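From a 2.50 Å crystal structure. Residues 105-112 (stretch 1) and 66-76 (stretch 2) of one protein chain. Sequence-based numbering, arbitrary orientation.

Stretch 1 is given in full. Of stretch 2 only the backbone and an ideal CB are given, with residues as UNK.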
# COMPACT_ATOMS: atom_id res chain seq x y z
N GLN A 105 4.61 -0.31 10.61
CA GLN A 105 3.26 -0.16 11.14
C GLN A 105 2.83 1.27 10.99
O GLN A 105 1.68 1.54 10.61
CB GLN A 105 3.16 -0.60 12.60
CG GLN A 105 3.30 -2.07 12.81
CD GLN A 105 2.36 -2.87 11.92
OE1 GLN A 105 1.13 -2.66 11.90
NE2 GLN A 105 2.94 -3.81 11.18
N ARG A 106 3.75 2.19 11.26
CA ARG A 106 3.46 3.60 11.08
C ARG A 106 3.22 3.93 9.59
O ARG A 106 2.29 4.68 9.27
CB ARG A 106 4.59 4.42 11.65
CG ARG A 106 4.37 5.92 11.68
CD ARG A 106 5.62 6.60 12.23
NE ARG A 106 6.83 6.15 11.53
CZ ARG A 106 8.07 6.44 11.91
NH1 ARG A 106 8.27 7.19 12.99
NH2 ARG A 106 9.11 6.00 11.22
N TYR A 107 4.02 3.35 8.70
CA TYR A 107 3.87 3.57 7.27
C TYR A 107 2.45 3.18 6.83
O TYR A 107 1.77 3.93 6.10
CB TYR A 107 4.94 2.76 6.49
CG TYR A 107 4.84 2.87 4.96
CD1 TYR A 107 4.06 1.97 4.24
CD2 TYR A 107 5.54 3.88 4.25
CE1 TYR A 107 3.95 2.05 2.83
CE2 TYR A 107 5.45 3.97 2.82
CZ TYR A 107 4.64 3.06 2.13
OH TYR A 107 4.52 3.10 0.75
N PHE A 108 2.01 2.02 7.29
CA PHE A 108 0.75 1.46 6.83
C PHE A 108 -0.48 2.10 7.42
O PHE A 108 -1.55 2.03 6.82
CB PHE A 108 0.71 -0.04 7.07
CG PHE A 108 1.53 -0.83 6.07
CD1 PHE A 108 1.33 -0.65 4.69
CD2 PHE A 108 2.46 -1.78 6.51
CE1 PHE A 108 2.09 -1.42 3.75
CE2 PHE A 108 3.20 -2.55 5.59
CZ PHE A 108 3.02 -2.37 4.21
N LEU A 109 -0.34 2.74 8.57
CA LEU A 109 -1.46 3.49 9.11
C LEU A 109 -1.80 4.66 8.14
O LEU A 109 -2.97 4.99 7.95
CB LEU A 109 -1.11 3.96 10.54
CG LEU A 109 -2.24 4.61 11.36
CD1 LEU A 109 -3.30 3.62 11.90
CD2 LEU A 109 -1.65 5.43 12.49
N ILE A 110 -0.80 5.26 7.51
CA ILE A 110 -1.03 6.27 6.48
C ILE A 110 -1.29 5.62 5.10
O ILE A 110 -2.27 5.92 4.44
CB ILE A 110 0.20 7.24 6.29
CG1 ILE A 110 0.56 7.97 7.57
CG2 ILE A 110 -0.05 8.23 5.10
CD1 ILE A 110 -0.72 8.35 8.29
N PHE A 111 -0.37 4.75 4.67
CA PHE A 111 -0.34 4.34 3.26
C PHE A 111 -0.97 2.99 2.96
O PHE A 111 -1.04 2.59 1.81
CB PHE A 111 1.09 4.42 2.72
CG PHE A 111 1.66 5.82 2.74
CD1 PHE A 111 1.29 6.76 1.77
CD2 PHE A 111 2.55 6.22 3.74
CE1 PHE A 111 1.83 8.09 1.78
CE2 PHE A 111 3.09 7.54 3.76
CZ PHE A 111 2.72 8.47 2.78
N GLY A 112 -1.45 2.31 3.98
CA GLY A 112 -1.92 0.96 3.85
C GLY A 112 -3.43 0.89 3.89
O GLY A 112 -4.14 1.82 3.46
N UNK A 66 -5.17 11.13 16.16
CA UNK A 66 -3.88 11.57 16.73
C UNK A 66 -2.68 10.71 16.29
O UNK A 66 -1.57 11.23 16.08
CB UNK A 66 -3.97 11.56 18.26
N UNK A 67 -2.90 9.40 16.20
CA UNK A 67 -1.87 8.51 15.67
C UNK A 67 -1.57 8.86 14.21
O UNK A 67 -0.41 8.99 13.83
CB UNK A 67 -2.31 7.05 15.79
N UNK A 68 -2.61 9.06 13.40
CA UNK A 68 -2.42 9.54 12.01
C UNK A 68 -1.62 10.87 11.91
O UNK A 68 -0.67 10.97 11.12
CB UNK A 68 -3.79 9.73 11.35
N UNK A 69 -1.97 11.85 12.75
CA UNK A 69 -1.28 13.16 12.83
C UNK A 69 0.21 12.99 13.20
O UNK A 69 1.09 13.62 12.57
CB UNK A 69 -1.97 14.06 13.86
N UNK A 70 0.46 12.15 14.20
CA UNK A 70 1.81 11.84 14.67
C UNK A 70 2.61 11.20 13.57
O UNK A 70 3.79 11.49 13.42
CB UNK A 70 1.77 10.92 15.89
N UNK A 71 1.95 10.33 12.80
CA UNK A 71 2.62 9.60 11.71
C UNK A 71 3.09 10.58 10.63
O UNK A 71 4.27 10.59 10.26
CB UNK A 71 1.68 8.55 11.10
N UNK A 72 2.16 11.43 10.15
CA UNK A 72 2.47 12.47 9.16
C UNK A 72 3.57 13.39 9.63
O UNK A 72 4.45 13.77 8.84
CB UNK A 72 1.22 13.29 8.84
N UNK A 73 3.55 13.71 10.93
CA UNK A 73 4.49 14.68 11.47
C UNK A 73 5.94 14.17 11.46
O UNK A 73 6.87 14.93 11.18
CB UNK A 73 4.08 15.05 12.90
N UNK A 74 6.12 12.88 11.75
CA UNK A 74 7.45 12.31 11.68
C UNK A 74 7.88 12.07 10.24
O UNK A 74 9.07 12.11 9.93
CB UNK A 74 7.51 11.00 12.47
N UNK A 75 6.93 11.83 9.34
CA UNK A 75 7.30 11.75 7.93
C UNK A 75 7.85 13.11 7.46
O UNK A 75 8.85 13.20 6.74
CB UNK A 75 6.10 11.33 7.08
N UNK A 76 7.18 14.18 7.88
CA UNK A 76 7.58 15.53 7.53
C UNK A 76 8.94 15.88 8.15
O UNK A 76 9.75 16.57 7.52
CB UNK A 76 6.51 16.53 7.98

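Stretch 2 is helical throughout and crosses helix 105-111 at 110° between N-to-C directions, with the axes 9.4 Å apart at closest approach.

Position 66 is clear of stretch 1; many residues would suit. It is Glu-66.

Position 67 points sideways, but its ideal CB lies 3.7 Å from Leu-109 CD2. An apolar residue suits. It is Leu-67, whose CB packs 3.8 Å from Leu-109 CD2.

Position 68 also points sideways. Its ideal CB is 4.6 Å from Ile-110 CD1 and 4.9 Å from Leu-109 CD2, so an apolar side chain can extend to fill the gap. Val, Leu, Ile or Met would do. It is Ile-68. Its CG2 meets Ile-110 CD1 at 3.8 Å and its CG1 meets Leu-109 CD2 at 4.0 Å.

Position 69 points away, and position 70 sideways with no stretch 1 atom near its CB. Stretch 1 sets no preference; polar residues would suit. They are Arg-69, with NE 3.4 Å from Glu-66 OE2 in a salt bridge of charges only, and Asp-70.

Position 71 points toward stretch 1. Its ideal CB is 3.7 Å from Ile-110 CD1 and 3.8 Å from Arg-106 CG. The space is taken, so a small residue is expected: Ala, perhaps Gly or Ser. It is Ala-71. Its CB lies 3.7 Å from both Ile-110 CD1 and Arg-106 CG.

Position 72 points sideways, with Ile-110 CD1 5.3 Å from the ideal CB. A long apolar or aromatic side chain could turn back over the isoleucine. It is Tyr-72, chi1 m. Ile-110 CD1 sits over one ring face, 3.9 Å from the centroid, a CH-pi contact. Ile-110 CG2 lies 3.5 Å from Tyr-72 CE1.

Position 73 is out of reach; a polar residue would suit. It is Arg-73, whose NH2 forms a salt bridge with Asp-70 OD1 at 3.5 Å.

Position 74 points toward the Arg-106 guanidinium, with NH1 3.9 Å from the ideal CB. Small polar residues fit; an acidic one could also answer the charge. It is Ser-74. Its OG donates to Ala-71 O at 2.9 Å and lies 3.5 Å from Arg-106 NH1, which is not a hydrogen bond.

Position 75 points toward stretch 1 across open space, with the Phe-111 ring beyond. A long side chain is needed: Leu, Met, Gln or Lys. It is Gln-75, with NE2 at the ring edge, 3.3 Å from Phe-111 CZ.

Position 76 is out of reach and unconstrained. It is Ala-76.

Stretch 2 (66-76) ELIRDAYRSQA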
# COMPACT_ATOMS: atom_id res chain seq x y z
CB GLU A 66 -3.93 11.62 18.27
CG GLU A 66 -4.45 12.94 18.87
CD GLU A 66 -4.02 14.18 18.07
OE1 GLU A 66 -2.80 14.50 18.04
OE2 GLU A 66 -4.90 14.84 17.46
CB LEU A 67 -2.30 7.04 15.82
CG LEU A 67 -2.54 6.48 17.24
CD1 LEU A 67 -2.99 5.05 17.10
CD2 LEU A 67 -1.32 6.58 18.17
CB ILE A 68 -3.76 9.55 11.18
CG1 ILE A 68 -4.22 8.13 10.91
CG2 ILE A 68 -3.59 10.23 9.84
CD1 ILE A 68 -5.64 8.02 10.46
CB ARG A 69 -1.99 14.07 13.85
CG ARG A 69 -1.57 15.56 13.88
CD ARG A 69 -2.52 16.49 14.74
NE ARG A 69 -3.95 16.18 14.54
CZ ARG A 69 -4.94 17.08 14.42
NH1 ARG A 69 -4.69 18.39 14.46
NH2 ARG A 69 -6.19 16.65 14.24
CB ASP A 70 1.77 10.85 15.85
CG ASP A 70 1.47 11.52 17.18
OD1 ASP A 70 1.43 12.76 17.25
OD2 ASP A 70 1.27 10.79 18.17
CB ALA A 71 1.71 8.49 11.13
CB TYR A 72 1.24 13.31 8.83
CG TYR A 72 0.31 12.64 7.84
CD1 TYR A 72 0.76 12.29 6.57
CD2 TYR A 72 -1.01 12.36 8.17
CE1 TYR A 72 -0.08 11.67 5.65
CE2 TYR A 72 -1.87 11.74 7.26
CZ TYR A 72 -1.39 11.40 5.99
OH TYR A 72 -2.21 10.79 5.06
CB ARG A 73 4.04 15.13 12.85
CG ARG A 73 5.03 16.01 13.62
CD ARG A 73 4.31 17.06 14.48
NE ARG A 73 3.30 16.48 15.37
CZ ARG A 73 1.98 16.56 15.19
NH1 ARG A 73 1.48 17.21 14.14
NH2 ARG A 73 1.16 16.00 16.07
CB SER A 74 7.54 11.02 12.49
OG SER A 74 6.52 10.13 12.11
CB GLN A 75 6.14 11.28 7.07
CG GLN A 75 6.59 10.93 5.66
CD GLN A 75 5.43 10.75 4.70
OE1 GLN A 75 4.40 11.40 4.82
NE2 GLN A 75 5.61 9.87 3.72
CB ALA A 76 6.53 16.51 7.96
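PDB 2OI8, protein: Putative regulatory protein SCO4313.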